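Local coordinates for protein-S-isoprenylcysteine O-methyltransferase (Tribolium castaneum, PDB 5V7P) that catalyses the S-adenosyl-L-methionine-dependent methylation of the C-terminal carboxylate of isoprenylated cysteine residues in proteins at the endoplasmic reticulum membrane, at residues L2-F13 against L101-I112; V188-L198 against E250-F258. All coordinates share one frame; numbering follows the deposited sequence.

Contact 1 of 2, residues L2-F13 against L101-I112. With MPG ([(Z)-octadec-9-enyl] (2R)-2,3-bis(oxidanyl)propanoate), chain T.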
# COMPACT_ATOMS: atom_id res chain seq x y z
N LEU A 2 -5.83 -23.01 3.58
CA LEU A 2 -4.55 -22.32 3.54
C LEU A 2 -4.05 -22.02 4.95
O LEU A 2 -4.44 -22.70 5.90
CB LEU A 2 -4.68 -21.02 2.72
CG LEU A 2 -5.61 -19.93 3.26
CD1 LEU A 2 -5.19 -18.58 2.69
CD2 LEU A 2 -7.06 -20.21 2.90
N SER A 3 -3.19 -21.02 5.08
CA SER A 3 -2.59 -20.70 6.36
C SER A 3 -3.66 -20.40 7.41
O SER A 3 -4.79 -20.04 7.07
CB SER A 3 -1.66 -19.50 6.22
OG SER A 3 -2.38 -18.32 5.91
N PRO A 4 -3.33 -20.54 8.69
CA PRO A 4 -4.33 -20.22 9.73
C PRO A 4 -4.83 -18.79 9.64
O PRO A 4 -6.05 -18.56 9.60
CB PRO A 4 -3.57 -20.49 11.04
CG PRO A 4 -2.12 -20.49 10.67
CD PRO A 4 -2.07 -21.02 9.27
N ALA A 5 -3.93 -17.81 9.60
CA ALA A 5 -4.36 -16.42 9.46
C ALA A 5 -5.16 -16.21 8.19
O ALA A 5 -6.07 -15.37 8.15
CB ALA A 5 -3.15 -15.49 9.49
N GLY A 6 -4.84 -16.96 7.13
CA GLY A 6 -5.60 -16.85 5.90
C GLY A 6 -7.01 -17.38 6.04
O GLY A 6 -7.96 -16.80 5.50
N LYS A 7 -7.18 -18.48 6.78
CA LYS A 7 -8.51 -19.03 6.99
C LYS A 7 -9.35 -18.13 7.89
O LYS A 7 -10.57 -18.02 7.70
CB LYS A 7 -8.42 -20.43 7.58
CG LYS A 7 -7.81 -21.46 6.65
CD LYS A 7 -8.14 -22.88 7.10
CE LYS A 7 -7.42 -23.92 6.24
NZ LYS A 7 -7.77 -25.31 6.63
N ILE A 8 -8.72 -17.47 8.87
CA ILE A 8 -9.45 -16.54 9.73
C ILE A 8 -10.06 -15.42 8.89
O ILE A 8 -11.23 -15.08 9.04
CB ILE A 8 -8.52 -15.98 10.82
CG1 ILE A 8 -7.96 -17.11 11.70
CG2 ILE A 8 -9.24 -14.94 11.68
CD1 ILE A 8 -9.00 -18.07 12.23
N SER A 9 -9.26 -14.84 7.99
CA SER A 9 -9.76 -13.74 7.17
C SER A 9 -10.87 -14.22 6.23
O SER A 9 -11.84 -13.49 5.99
CB SER A 9 -8.62 -13.11 6.38
OG SER A 9 -8.12 -14.01 5.40
N LEU A 10 -10.74 -15.43 5.70
CA LEU A 10 -11.74 -15.93 4.75
C LEU A 10 -13.05 -16.25 5.45
O LEU A 10 -14.13 -15.93 4.94
CB LEU A 10 -11.19 -17.16 4.02
CG LEU A 10 -11.85 -17.63 2.72
CD1 LEU A 10 -13.15 -18.39 2.99
CD2 LEU A 10 -12.10 -16.47 1.75
N GLN A 11 -12.99 -16.86 6.64
CA GLN A 11 -14.21 -17.14 7.39
C GLN A 11 -14.92 -15.85 7.78
O GLN A 11 -16.15 -15.74 7.64
CB GLN A 11 -13.88 -17.96 8.63
CG GLN A 11 -13.38 -19.36 8.34
CD GLN A 11 -12.85 -20.06 9.58
OE1 GLN A 11 -12.15 -19.46 10.39
NE2 GLN A 11 -13.20 -21.33 9.73
N SER A 12 -14.17 -14.86 8.26
CA SER A 12 -14.78 -13.61 8.71
C SER A 12 -15.31 -12.79 7.54
O SER A 12 -16.38 -12.18 7.64
CB SER A 12 -13.77 -12.80 9.52
OG SER A 12 -13.20 -13.59 10.55
N PHE A 13 -14.58 -12.77 6.43
CA PHE A 13 -14.99 -11.97 5.28
C PHE A 13 -16.28 -12.49 4.67
O PHE A 13 -17.23 -11.73 4.44
CB PHE A 13 -13.87 -11.95 4.24
CG PHE A 13 -14.23 -11.23 2.97
CD1 PHE A 13 -14.24 -9.85 2.92
CD2 PHE A 13 -14.55 -11.94 1.82
CE1 PHE A 13 -14.57 -9.19 1.75
CE2 PHE A 13 -14.87 -11.29 0.65
CZ PHE A 13 -14.88 -9.91 0.61
N LEU A 101 -12.87 -5.25 -2.12
CA LEU A 101 -12.26 -6.44 -2.70
C LEU A 101 -10.76 -6.27 -2.87
O LEU A 101 -10.00 -7.22 -2.67
CB LEU A 101 -12.92 -6.77 -4.04
CG LEU A 101 -14.29 -7.46 -4.00
CD1 LEU A 101 -14.81 -7.69 -5.41
CD2 LEU A 101 -14.22 -8.79 -3.25
N PHE A 102 -10.31 -5.08 -3.25
CA PHE A 102 -8.88 -4.84 -3.41
C PHE A 102 -8.14 -5.14 -2.11
O PHE A 102 -7.18 -5.92 -2.10
CB PHE A 102 -8.62 -3.41 -3.85
CG PHE A 102 -7.16 -3.05 -3.88
CD1 PHE A 102 -6.40 -3.29 -5.01
CD2 PHE A 102 -6.55 -2.49 -2.77
CE1 PHE A 102 -5.06 -2.97 -5.03
CE2 PHE A 102 -5.21 -2.17 -2.79
CZ PHE A 102 -4.46 -2.41 -3.92
N HIS A 103 -8.57 -4.52 -1.01
CA HIS A 103 -7.82 -4.62 0.23
C HIS A 103 -7.88 -6.03 0.80
O HIS A 103 -6.88 -6.52 1.36
CB HIS A 103 -8.35 -3.60 1.24
CG HIS A 103 -8.01 -2.18 0.90
ND1 HIS A 103 -6.73 -1.67 1.02
CD2 HIS A 103 -8.77 -1.17 0.42
CE1 HIS A 103 -6.73 -0.41 0.64
NE2 HIS A 103 -7.95 -0.08 0.27
N TYR A 104 -9.02 -6.71 0.68
CA TYR A 104 -9.11 -8.07 1.22
C TYR A 104 -8.31 -9.05 0.36
O TYR A 104 -7.48 -9.81 0.88
CB TYR A 104 -10.56 -8.53 1.32
CG TYR A 104 -10.61 -10.00 1.68
CD1 TYR A 104 -10.20 -10.42 2.94
CD2 TYR A 104 -11.01 -10.95 0.76
CE1 TYR A 104 -10.22 -11.75 3.28
CE2 TYR A 104 -11.03 -12.29 1.10
CZ TYR A 104 -10.63 -12.68 2.36
OH TYR A 104 -10.64 -14.01 2.70
N SER A 105 -8.56 -9.06 -0.95
CA SER A 105 -7.83 -9.96 -1.83
C SER A 105 -6.33 -9.74 -1.72
O SER A 105 -5.54 -10.67 -1.93
CB SER A 105 -8.29 -9.78 -3.27
OG SER A 105 -8.09 -8.44 -3.70
N GLU A 106 -5.91 -8.51 -1.39
CA GLU A 106 -4.50 -8.25 -1.15
C GLU A 106 -3.99 -9.04 0.05
O GLU A 106 -2.89 -9.60 0.02
CB GLU A 106 -4.28 -6.75 -0.93
CG GLU A 106 -2.83 -6.32 -1.00
CD GLU A 106 -2.31 -6.22 -2.42
OE1 GLU A 106 -1.08 -6.12 -2.59
OE2 GLU A 106 -3.13 -6.23 -3.36
N PHE A 107 -4.78 -9.09 1.13
CA PHE A 107 -4.42 -9.90 2.28
C PHE A 107 -4.41 -11.38 1.93
O PHE A 107 -3.48 -12.11 2.30
CB PHE A 107 -5.40 -9.64 3.43
CG PHE A 107 -5.12 -10.44 4.67
CD1 PHE A 107 -5.58 -11.74 4.80
CD2 PHE A 107 -4.40 -9.89 5.71
CE1 PHE A 107 -5.32 -12.48 5.94
CE2 PHE A 107 -4.14 -10.62 6.86
CZ PHE A 107 -4.60 -11.91 6.97
N LEU A 108 -5.43 -11.85 1.21
CA LEU A 108 -5.51 -13.26 0.88
C LEU A 108 -4.35 -13.69 -0.00
O LEU A 108 -3.79 -14.78 0.18
CB LEU A 108 -6.85 -13.56 0.20
CG LEU A 108 -7.27 -15.02 0.05
CD1 LEU A 108 -7.32 -15.73 1.40
CD2 LEU A 108 -8.62 -15.11 -0.64
N ALA A 109 -3.96 -12.85 -0.96
CA ALA A 109 -2.83 -13.17 -1.82
C ALA A 109 -1.56 -13.40 -1.00
O ALA A 109 -0.84 -14.38 -1.21
CB ALA A 109 -2.62 -12.06 -2.85
N ILE A 110 -1.28 -12.50 -0.05
CA ILE A 110 -0.10 -12.66 0.78
C ILE A 110 -0.22 -13.89 1.66
O ILE A 110 0.75 -14.62 1.87
CB ILE A 110 0.13 -11.39 1.63
CG1 ILE A 110 0.41 -10.18 0.73
CG2 ILE A 110 1.27 -11.59 2.63
CD1 ILE A 110 1.58 -10.34 -0.24
N ALA A 111 -1.42 -14.15 2.19
CA ALA A 111 -1.62 -15.34 3.00
C ALA A 111 -1.36 -16.61 2.19
O ALA A 111 -0.75 -17.56 2.70
CB ALA A 111 -3.03 -15.35 3.58
N ILE A 112 -1.81 -16.63 0.94
CA ILE A 112 -1.55 -17.78 0.07
C ILE A 112 -0.07 -17.86 -0.27
O ILE A 112 0.55 -18.93 -0.17
CB ILE A 112 -2.41 -17.70 -1.20
CG1 ILE A 112 -3.90 -17.82 -0.85
CG2 ILE A 112 -2.01 -18.78 -2.21
CD1 ILE A 112 -4.82 -17.48 -2.01
C2 MPG T . -10.93 -21.92 12.47
C3 MPG T . -10.97 -21.63 13.97
C4 MPG T . -12.39 -21.70 14.53
C5 MPG T . -13.25 -20.61 13.89
C6 MPG T . -14.04 -19.85 14.94
C7 MPG T . -15.39 -19.43 14.36
C8 MPG T . -15.81 -18.05 14.86
C9 MPG T . -16.38 -17.20 13.73
C10 MPG T . -15.67 -16.96 12.65
C11 MPG T . -16.23 -16.11 11.52
C12 MPG T . -17.47 -16.76 10.92
C13 MPG T . -18.60 -15.74 10.87
O1 MPG T . -9.12 -22.50 11.01
C1 MPG T . -9.56 -21.54 11.93
CXD MPG T . -7.32 -24.24 11.32
O2 MPG T . -6.05 -24.25 11.93
C21 MPG T . -7.25 -24.96 9.98
O3 MPG T . -8.54 -25.18 9.49
O4 MPG T . -6.96 -21.93 11.02
CX3 MPG T . -7.76 -22.80 11.10
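Phe13 swings its CG anti to its own backbone N (chi1 176°), and Tyr104 takes the same setting on the opposing helix, which lays the two rings over one another in an offset stack: the centroids of Phe13 and Tyr104 are 4.0 Å apart and the planes differ by only 6°. The pair lies between two transmembrane helices of a helical-bundle membrane enzyme, packed nearly antiparallel with axes 9.0 Å apart at an angle of 154°. Phe13 CB also rests over the Tyr104 ring as a CH-pi contact, and Leu10 comes in at the edge of that ring, its CD2 3.0 Å from Tyr104 OH. Replacing Tyr104 with an alanine would probably uncover one face of the Phe13 ring and open a gap beside Leu10 CD2.

One turn back along helix 4-13, Ser9 brings OG to 3.2 Å from Phe107 CE1, while donating a 2.8 Å hydrogen bond from OG to Gly6 O. This bond satisfies the buried hydroxyl within its own helix; Gly6 O takes Leu10 N as a second donor, from the same face of its plane. The backbones come closest at Gly6, its CA 5.2 Å from Ala111 CA, and Ala111 CB packs directly on Gly6 CA. Leu2 closes the end of the interface, CD1 touching both Leu108 CD1 and Ile112 CG1. Ser3 serves as N-cap of its helix, its OG accepting from Gly6 N. On the far side of the same helix, Lys7 NZ donates to lipid atom O3 of MPG at 3.0 Å.

Contact 2 of 2, residues V188-L198 against E250-F258. With SAH (S-adenosyl-L-homocysteine), chain C.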
# COMPACT_ATOMS: atom_id res chain seq x y z
N VAL A 188 9.59 -3.17 0.17
CA VAL A 188 10.78 -3.29 -0.66
C VAL A 188 11.93 -3.80 0.19
O VAL A 188 12.16 -3.34 1.32
CB VAL A 188 11.12 -1.93 -1.31
CG1 VAL A 188 12.42 -2.02 -2.10
CG2 VAL A 188 9.98 -1.48 -2.21
N GLN A 189 12.67 -4.76 -0.36
CA GLN A 189 13.77 -5.41 0.35
C GLN A 189 15.09 -4.80 -0.08
O GLN A 189 15.34 -4.63 -1.28
CB GLN A 189 13.77 -6.92 0.08
CG GLN A 189 12.48 -7.62 0.45
CD GLN A 189 12.16 -7.53 1.93
OE1 GLN A 189 12.91 -8.05 2.77
NE2 GLN A 189 11.06 -6.86 2.27
N CYS A 190 15.94 -4.48 0.90
CA CYS A 190 17.27 -3.97 0.62
C CYS A 190 18.35 -5.03 0.79
O CYS A 190 19.50 -4.79 0.39
CB CYS A 190 17.59 -2.78 1.54
SG CYS A 190 17.81 -3.23 3.26
N GLU A 191 18.03 -6.18 1.37
CA GLU A 191 18.96 -7.29 1.52
C GLU A 191 18.42 -8.51 0.79
O GLU A 191 17.21 -8.75 0.77
CB GLU A 191 19.20 -7.61 3.00
CG GLU A 191 19.96 -6.52 3.74
CD GLU A 191 20.24 -6.89 5.18
OE1 GLU A 191 19.52 -7.75 5.74
OE2 GLU A 191 21.19 -6.31 5.77
N LYS A 192 19.33 -9.27 0.19
CA LYS A 192 18.96 -10.44 -0.59
C LYS A 192 18.75 -11.64 0.33
O LYS A 192 19.67 -12.04 1.05
CB LYS A 192 20.04 -10.75 -1.63
CG LYS A 192 19.66 -11.82 -2.64
CD LYS A 192 20.88 -12.63 -3.05
CE LYS A 192 20.65 -13.35 -4.37
NZ LYS A 192 20.73 -12.41 -5.52
N SER A 193 17.55 -12.20 0.31
CA SER A 193 17.29 -13.44 1.03
C SER A 193 17.96 -14.61 0.32
O SER A 193 18.14 -14.61 -0.90
CB SER A 193 15.78 -13.69 1.14
OG SER A 193 15.11 -12.55 1.64
N SER A 194 18.34 -15.62 1.11
CA SER A 194 18.99 -16.79 0.54
C SER A 194 18.08 -17.60 -0.37
O SER A 194 18.55 -18.57 -0.99
CB SER A 194 19.51 -17.69 1.67
OG SER A 194 18.47 -18.07 2.54
N ASP A 195 16.80 -17.24 -0.47
CA ASP A 195 15.86 -17.91 -1.36
C ASP A 195 15.28 -16.97 -2.41
O ASP A 195 14.37 -17.36 -3.15
CB ASP A 195 14.72 -18.55 -0.56
CG ASP A 195 13.92 -17.53 0.22
OD1 ASP A 195 14.53 -16.76 0.99
OD2 ASP A 195 12.69 -17.48 0.04
N HIS A 196 15.77 -15.74 -2.49
CA HIS A 196 15.23 -14.75 -3.41
C HIS A 196 15.83 -14.96 -4.79
O HIS A 196 17.05 -14.88 -4.97
CB HIS A 196 15.52 -13.34 -2.89
CG HIS A 196 14.80 -12.26 -3.64
ND1 HIS A 196 14.95 -10.93 -3.34
CD2 HIS A 196 13.93 -12.32 -4.67
CE1 HIS A 196 14.21 -10.21 -4.16
NE2 HIS A 196 13.57 -11.03 -4.98
N VAL A 197 14.98 -15.23 -5.78
CA VAL A 197 15.41 -15.48 -7.14
C VAL A 197 14.74 -14.47 -8.06
O VAL A 197 13.72 -13.86 -7.72
CB VAL A 197 15.09 -16.92 -7.60
CG1 VAL A 197 15.86 -17.93 -6.75
CG2 VAL A 197 13.59 -17.20 -7.54
N LEU A 198 15.33 -14.29 -9.24
CA LEU A 198 14.79 -13.37 -10.22
C LEU A 198 13.66 -14.03 -11.00
O LEU A 198 13.76 -15.19 -11.42
CB LEU A 198 15.89 -12.91 -11.18
CG LEU A 198 15.47 -11.95 -12.29
CD1 LEU A 198 14.82 -10.69 -11.73
CD2 LEU A 198 16.67 -11.58 -13.15
N GLU A 250 13.94 0.52 -5.89
CA GLU A 250 13.72 -0.92 -5.88
C GLU A 250 14.65 -1.63 -6.87
O GLU A 250 15.19 -2.70 -6.57
CB GLU A 250 12.26 -1.22 -6.20
CG GLU A 250 11.92 -2.70 -6.30
CD GLU A 250 10.42 -2.95 -6.28
OE1 GLU A 250 9.69 -2.11 -5.71
OE2 GLU A 250 9.98 -3.97 -6.84
N GLU A 251 14.84 -1.04 -8.05
CA GLU A 251 15.71 -1.65 -9.05
C GLU A 251 17.18 -1.50 -8.72
O GLU A 251 17.99 -2.32 -9.18
CB GLU A 251 15.42 -1.05 -10.43
CG GLU A 251 14.06 -1.44 -10.98
CD GLU A 251 13.92 -1.13 -12.46
OE1 GLU A 251 14.78 -0.40 -13.00
OE2 GLU A 251 12.96 -1.63 -13.09
N SER A 252 17.56 -0.48 -7.95
CA SER A 252 18.94 -0.38 -7.50
C SER A 252 19.30 -1.54 -6.58
O SER A 252 20.43 -2.04 -6.60
CB SER A 252 19.18 0.96 -6.79
OG SER A 252 18.53 0.99 -5.53
N MET A 253 18.34 -1.98 -5.75
CA MET A 253 18.58 -3.15 -4.92
C MET A 253 18.55 -4.43 -5.74
O MET A 253 19.28 -5.38 -5.43
CB MET A 253 17.53 -3.23 -3.80
CG MET A 253 17.36 -1.94 -2.99
SD MET A 253 18.92 -1.15 -2.55
CE MET A 253 19.73 -2.44 -1.62
N LEU A 254 17.71 -4.49 -6.78
CA LEU A 254 17.66 -5.67 -7.62
C LEU A 254 18.95 -5.85 -8.42
O LEU A 254 19.37 -6.98 -8.67
CB LEU A 254 16.46 -5.59 -8.56
CG LEU A 254 15.10 -5.82 -7.90
CD1 LEU A 254 13.97 -5.31 -8.78
CD2 LEU A 254 14.89 -7.30 -7.58
N LEU A 255 19.59 -4.74 -8.82
CA LEU A 255 20.85 -4.85 -9.54
C LEU A 255 21.95 -5.41 -8.65
O LEU A 255 22.78 -6.21 -9.10
CB LEU A 255 21.25 -3.48 -10.10
CG LEU A 255 20.54 -3.06 -11.38
CD1 LEU A 255 20.80 -1.60 -11.68
CD2 LEU A 255 20.99 -3.92 -12.56
N SER A 256 21.98 -5.00 -7.38
CA SER A 256 22.93 -5.58 -6.44
C SER A 256 22.60 -7.02 -6.09
O SER A 256 23.48 -7.77 -5.68
CB SER A 256 22.99 -4.74 -5.16
OG SER A 256 21.76 -4.82 -4.45
N PHE A 257 21.33 -7.42 -6.26
CA PHE A 257 20.94 -8.81 -6.00
C PHE A 257 21.37 -9.73 -7.13
O PHE A 257 22.02 -10.75 -6.90
CB PHE A 257 19.43 -8.90 -5.80
CG PHE A 257 18.91 -8.22 -4.56
CD1 PHE A 257 19.78 -7.69 -3.61
CD2 PHE A 257 17.55 -8.11 -4.34
CE1 PHE A 257 19.29 -7.07 -2.47
CE2 PHE A 257 17.06 -7.50 -3.21
CZ PHE A 257 17.92 -6.98 -2.27
N PHE A 258 21.02 -9.37 -8.37
CA PHE A 258 21.17 -10.27 -9.50
C PHE A 258 22.12 -9.74 -10.57
O PHE A 258 22.30 -10.40 -11.60
CB PHE A 258 19.79 -10.55 -10.12
CG PHE A 258 18.76 -10.99 -9.12
CD1 PHE A 258 18.84 -12.23 -8.52
CD2 PHE A 258 17.72 -10.15 -8.77
CE1 PHE A 258 17.90 -12.63 -7.59
CE2 PHE A 258 16.77 -10.54 -7.85
CZ PHE A 258 16.86 -11.79 -7.26
N SAH C . 8.01 -4.53 -8.47
CA SAH C . 7.42 -5.85 -8.64
CB SAH C . 7.34 -6.57 -7.29
CG SAH C . 6.69 -5.75 -6.18
SD SAH C . 6.87 -6.58 -4.57
C SAH C . 6.04 -5.76 -9.27
O SAH C . 5.44 -4.69 -9.33
OXT SAH C . 5.48 -6.76 -9.74
C5' SAH C . 8.46 -5.80 -4.18
C4' SAH C . 9.59 -6.81 -3.99
O4' SAH C . 9.70 -7.64 -5.13
C3' SAH C . 10.92 -6.09 -3.82
O3' SAH C . 11.52 -6.42 -2.59
C2' SAH C . 11.78 -6.53 -4.99
O2' SAH C . 13.09 -6.86 -4.56
C1' SAH C . 11.04 -7.74 -5.56
N9 SAH C . 11.09 -7.82 -7.03
C8 SAH C . 10.83 -6.82 -7.93
N7 SAH C . 10.97 -7.31 -9.19
C5 SAH C . 11.31 -8.61 -9.10
C6 SAH C . 11.58 -9.58 -10.06
N6 SAH C . 11.51 -9.28 -11.35
N1 SAH C . 11.92 -10.85 -9.65
C2 SAH C . 11.99 -11.16 -8.31
N3 SAH C . 11.72 -10.19 -7.36
C4 SAH C . 11.39 -8.94 -7.75
O HOH W 1 14.30 -4.60 -3.93
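His196, Phe257 and Phe258 gather into an aromatic cluster where the cytoplasmic loop 188-198 closes over helix 250-258, forming part of the cofactor pocket of this isoprenylcysteine methyltransferase. This is the tight part. Phe258 points its edge at the face of His196, the two ring centroids 5.3 Å apart and the planes at 88°. Leu198 CB sits over the centre of one Phe258 face, 3.9 Å from the Phe258 centroid, and Phe257 CB lies against the opposite face. With CG anti to the backbone N (chi1 -170°), the His196 imidazole is carried toward the adenine, where NE2 donates to SAH N3 at 3.1 Å in a nearly straight bond of 175°. Gln189 N holds the ribose through SAH O3' at 3.0 Å. From the helix, Glu250 OE2 accepts from the SAH amino group N at 2.6 Å, while its OE1 is hydrogen-bonded to Tyr212 OH; Tyr212 N also bonds the ligand. A water bridges Gln189 O and SAH O2'.

The outer side is looser. In the type I turn from Ser193 to His196, Ser194 and Asp195 lie on the surface away from the helix, and Glu191 points away from it. Lys192 is a surface side chain that still covers Phe257, its CB 4.0 Å from the Phe257 centroid. Met253 CE comes 3.1 Å from Cys190 O. The chain of a different protein packs on Val188, Cys190, Glu191 and Met253. The loop itself runs from helix 156-180 to helix 203-206, and helix 260-268 adds Tyr262 against both Leu198 and Leu254.

Overall arrangement
Contact 1 and contact 2 occupy separate regions of one chain: their centres are about 26 Å apart, and their nearest atoms about 10 Å apart without touching. They follow in series, contact 1 closing before contact 2 opens. Contact 1, centred about 13 Å from the chain centre, joins transmembrane helices away from the S-adenosyl-L-methionine site, with Pro4, Lys7, Ile8 and Gln11 lining a lipid pocket; contact 2, about 25 Å from that centre, holds the bound S-adenosyl-L-homocysteine. Between them, Glu106 of 101-112 makes salt bridges to Arg173 and Lys174 of helix 156-180 and a hydrogen bond to His186, just ahead of the loop 188-198.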